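Local coordinates for protein taurine dioxygenase (Burkholderia ambifaria, PDB 5VN6) that probably acts as an iron-dependent taurine dioxygenase of the TfdA family, and binds a magnesium ion at its metal site in this crystal, at residues A[110-115]-A[180-185]. Numbering follows the deposited sequence.
Sequences SWRVAP and AQYPDA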
ATOM      1  N   SER A 110      -3.118  12.624  16.211  1.00 34.29           N
ATOM      2  CA  SER A 110      -2.308  13.813  15.985  1.00 32.80           C
ATOM      3  C   SER A 110      -3.133  15.092  16.088  1.00 39.22           C
ATOM      4  O   SER A 110      -2.556  16.188  16.093  1.00 37.21           O
ATOM      5  CB  SER A 110      -1.607  13.707  14.617  1.00 36.18           C
ATOM      6  OG  SER A 110      -2.542  13.832  13.558  1.00 36.07           O
ATOM      7  N   TRP A 111      -4.474  14.982  16.132  1.00 37.18           N
ATOM      8  CA  TRP A 111      -5.338  16.129  16.391  1.00 35.69           C
ATOM      9  C   TRP A 111      -5.305  16.555  17.856  1.00 41.04           C
ATOM     10  O   TRP A 111      -6.004  17.507  18.212  1.00 36.14           O
ATOM     11  CB  TRP A 111      -6.792  15.819  15.995  1.00 36.08           C
ATOM     12  CG  TRP A 111      -7.274  14.483  16.502  1.00 40.81           C
ATOM     13  CD1 TRP A 111      -7.295  13.300  15.808  1.00 41.51           C
ATOM     14  CD2 TRP A 111      -7.798  14.189  17.806  1.00 45.44           C
ATOM     15  NE1 TRP A 111      -7.796  12.294  16.599  1.00 40.80           N
ATOM     16  CE2 TRP A 111      -8.109  12.808  17.830  1.00 47.74           C
ATOM     17  CE3 TRP A 111      -8.041  14.958  18.957  1.00 46.48           C
ATOM     18  CZ2 TRP A 111      -8.643  12.178  18.958  1.00 52.13           C
ATOM     19  CZ3 TRP A 111      -8.569  14.326  20.083  1.00 50.96           C
ATOM     20  CH2 TRP A 111      -8.856  12.946  20.076  1.00 45.66           C
ATOM     21  N   ARG A 112      -4.547  15.859  18.701  1.00 35.75           N
ATOM     22  CA  ARG A 112      -4.373  16.221  20.100  1.00 46.53           C
ATOM     23  C   ARG A 112      -3.156  17.110  20.256  1.00 42.22           C
ATOM     24  O   ARG A 112      -2.220  17.062  19.459  1.00 39.03           O
ATOM     25  CB  ARG A 112      -4.171  14.985  20.985  1.00 50.56           C
ATOM     26  CG  ARG A 112      -5.353  14.073  21.178  1.00 44.17           C
ATOM     27  CD  ARG A 112      -5.048  13.122  22.335  1.00 45.22           C
ATOM     28  NE  ARG A 112      -5.982  12.011  22.441  1.00 49.67           N
ATOM     29  CZ  ARG A 112      -7.082  12.033  23.192  1.00 58.04           C
ATOM     30  NH1 ARG A 112      -7.381  13.110  23.909  1.00 57.79           N
ATOM     31  NH2 ARG A 112      -7.883  10.976  23.233  1.00 64.96           N
ATOM     32  N   VAL A 113      -3.160  17.888  21.337  1.00 42.33           N
ATOM     33  CA  VAL A 113      -1.994  18.684  21.703  1.00 44.14           C
ATOM     34  C   VAL A 113      -0.788  17.789  21.969  1.00 38.86           C
ATOM     35  O   VAL A 113       0.347  18.118  21.598  1.00 40.05           O
ATOM     36  CB  VAL A 113      -2.336  19.553  22.929  1.00 54.18           C
ATOM     37  CG1 VAL A 113      -1.106  20.253  23.452  1.00 55.14           C
ATOM     38  CG2 VAL A 113      -3.414  20.567  22.556  1.00 59.88           C
ATOM     39  N   ALA A 114      -1.012  16.650  22.616  1.00 42.98           N
ATOM     40  CA  ALA A 114       0.047  15.691  22.925  1.00 37.55           C
ATOM     41  C   ALA A 114      -0.414  14.345  22.392  1.00 39.63           C
ATOM     42  O   ALA A 114      -1.071  13.570  23.102  1.00 41.70           O
ATOM     43  CB  ALA A 114       0.339  15.645  24.427  1.00 47.21           C
ATOM     44  N   PRO A 115      -0.080  14.028  21.137  1.00 38.90           N
ATOM     45  CA  PRO A 115      -0.497  12.751  20.580  1.00 41.47           C
ATOM     46  C   PRO A 115       0.214  11.604  21.265  1.00 43.04           C
ATOM     47  O   PRO A 115       1.336  11.765  21.780  1.00 41.52           O
ATOM     48  CB  PRO A 115      -0.084  12.859  19.097  1.00 41.08           C
ATOM     49  CG  PRO A 115      -0.023  14.324  18.821  1.00 42.66           C
ATOM     50  CD  PRO A 115       0.404  14.967  20.114  1.00 38.01           C
ATOM     51  N   ALA A 180     -14.827  22.360  20.386  1.00 57.76           N
ATOM     52  CA  ALA A 180     -14.500  23.111  21.593  1.00 58.77           C
ATOM     53  C   ALA A 180     -13.734  22.240  22.578  1.00 59.43           C
ATOM     54  O   ALA A 180     -12.802  22.704  23.239  1.00 63.44           O
ATOM     55  CB  ALA A 180     -15.773  23.670  22.235  1.00 54.71           C
ATOM     56  N   GLN A 181     -14.114  20.967  22.681  1.00 59.90           N
ATOM     57  CA  GLN A 181     -13.407  20.043  23.558  1.00 58.78           C
ATOM     58  C   GLN A 181     -11.969  19.809  23.093  1.00 57.78           C
ATOM     59  O   GLN A 181     -11.058  19.715  23.923  1.00 59.32           O
ATOM     60  CB  GLN A 181     -14.194  18.736  23.634  1.00 63.92           C
ATOM     61  CG  GLN A 181     -13.645  17.689  24.559  1.00 70.47           C
ATOM     62  CD  GLN A 181     -14.533  16.459  24.589  1.00 75.97           C
ATOM     63  OE1 GLN A 181     -15.508  16.368  23.842  1.00 80.62           O
ATOM     64  NE2 GLN A 181     -14.200  15.505  25.448  1.00 74.14           N
ATOM     65  N   TYR A 182     -11.737  19.681  21.776  1.00 50.18           N
ATOM     66  CA  TYR A 182     -10.392  19.446  21.232  1.00 52.28           C
ATOM     67  C   TYR A 182     -10.079  20.414  20.097  1.00 53.99           C
ATOM     68  O   TYR A 182     -10.206  20.048  18.918  1.00 47.70           O
ATOM     69  CB  TYR A 182     -10.219  18.007  20.731  1.00 50.97           C
ATOM     70  CG  TYR A 182     -10.587  16.939  21.731  1.00 49.19           C
ATOM     71  CD1 TYR A 182      -9.719  16.605  22.765  1.00 49.14           C
ATOM     72  CD2 TYR A 182     -11.786  16.249  21.630  1.00 48.22           C
ATOM     73  CE1 TYR A 182     -10.053  15.628  23.696  1.00 58.07           C
ATOM     74  CE2 TYR A 182     -12.121  15.259  22.538  1.00 57.59           C
ATOM     75  CZ  TYR A 182     -11.256  14.956  23.576  1.00 62.92           C
ATOM     76  OH  TYR A 182     -11.592  13.975  24.484  1.00 72.02           O
ATOM     77  N   PRO A 183      -9.626  21.637  20.410  1.00 51.97           N
ATOM     78  CA  PRO A 183      -9.275  22.592  19.341  1.00 48.82           C
ATOM     79  C   PRO A 183      -8.211  22.030  18.394  1.00 41.32           C
ATOM     80  O   PRO A 183      -7.303  21.309  18.815  1.00 40.51           O
ATOM     81  CB  PRO A 183      -8.759  23.813  20.114  1.00 49.61           C
ATOM     82  CG  PRO A 183      -9.364  23.694  21.487  1.00 53.56           C
ATOM     83  CD  PRO A 183      -9.443  22.213  21.756  1.00 56.05           C
ATOM     84  N   ASP A 184      -8.342  22.363  17.102  1.00 39.84           N
ATOM     85  CA  ASP A 184      -7.425  21.869  16.078  1.00 47.04           C
ATOM     86  C   ASP A 184      -5.979  22.131  16.487  1.00 50.06           C
ATOM     87  O   ASP A 184      -5.572  23.283  16.652  1.00 48.16           O
ATOM     88  CB  ASP A 184      -7.704  22.539  14.724  1.00 45.62           C
ATOM     89  CG  ASP A 184      -9.164  22.421  14.269  1.00 49.16           C
ATOM     90  OD1 ASP A 184      -9.430  22.757  13.098  1.00 54.58           O
ATOM     91  OD2 ASP A 184     -10.051  22.037  15.064  1.00 55.55           O
ATOM     92  N   ALA A 185      -5.196  21.063  16.634  1.00 45.57           N
ATOM     93  CA  ALA A 185      -3.848  21.172  17.169  1.00 47.10           C
ATOM     94  C   ALA A 185      -2.856  21.517  16.063  1.00 47.06           C
ATOM     95  O   ALA A 185      -2.829  20.873  15.006  1.00 42.18           O
ATOM     96  CB  ALA A 185      -3.441  19.873  17.868  1.00 44.95           C
TER
HETATM   97  O   HOH W   1      -8.406  18.740  17.021  1.00 34.81           O
HETATM   98  O   HOH W   2      -7.041  18.908  20.183  1.00 40.26           O
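This is a loop-to-loop contact made by a T-shaped aromatic pair and two bridging waters, in the cupin-type fold of the TauD/TfdA family. Residues 110-115 follow the metal ligands H106 and D108. Residues 180-185 leave helix 172-181 and enter strand 185-192. The W111 and Y182 side chains run alongside each other in the same direction. The edge of the W111 six-membered ring meets the Y182 face, with planes at 69° and centroids 5.1 Å apart. W111 CZ3 does the touching, 3.7 Å from Y182 CG and set toward the rim of that ring. Q181 CG covers the opposite face of Y182. With W111 CG tucked between its backbone N and carbonyl carbon (chi1 47°), the indole end comes nearer to Y182 than CB does. The R112 chain is extended from CG to NE and carries its guanidinium over W111 CH2. R112 NH1 comes 3.7 Å from Y182 CE1, and the guanidinium stands nearly perpendicular to the tyrosine ring. Beyond the two segments, F206 makes another edge-to-face pair with W111, and S110 OG is hydrogen-bonded to H160 ND1 and N204 ND2. A185 CB packs against the carbonyl oxygens of W111 and R112, 3.5 Å from W111 O. W111 O is hydrogen-bonded to both waters. Water 1 is also hydrogen-bonded to Y182 O, at 2.9 Å. Water 2 bridges to P183 O, at 2.8 Å.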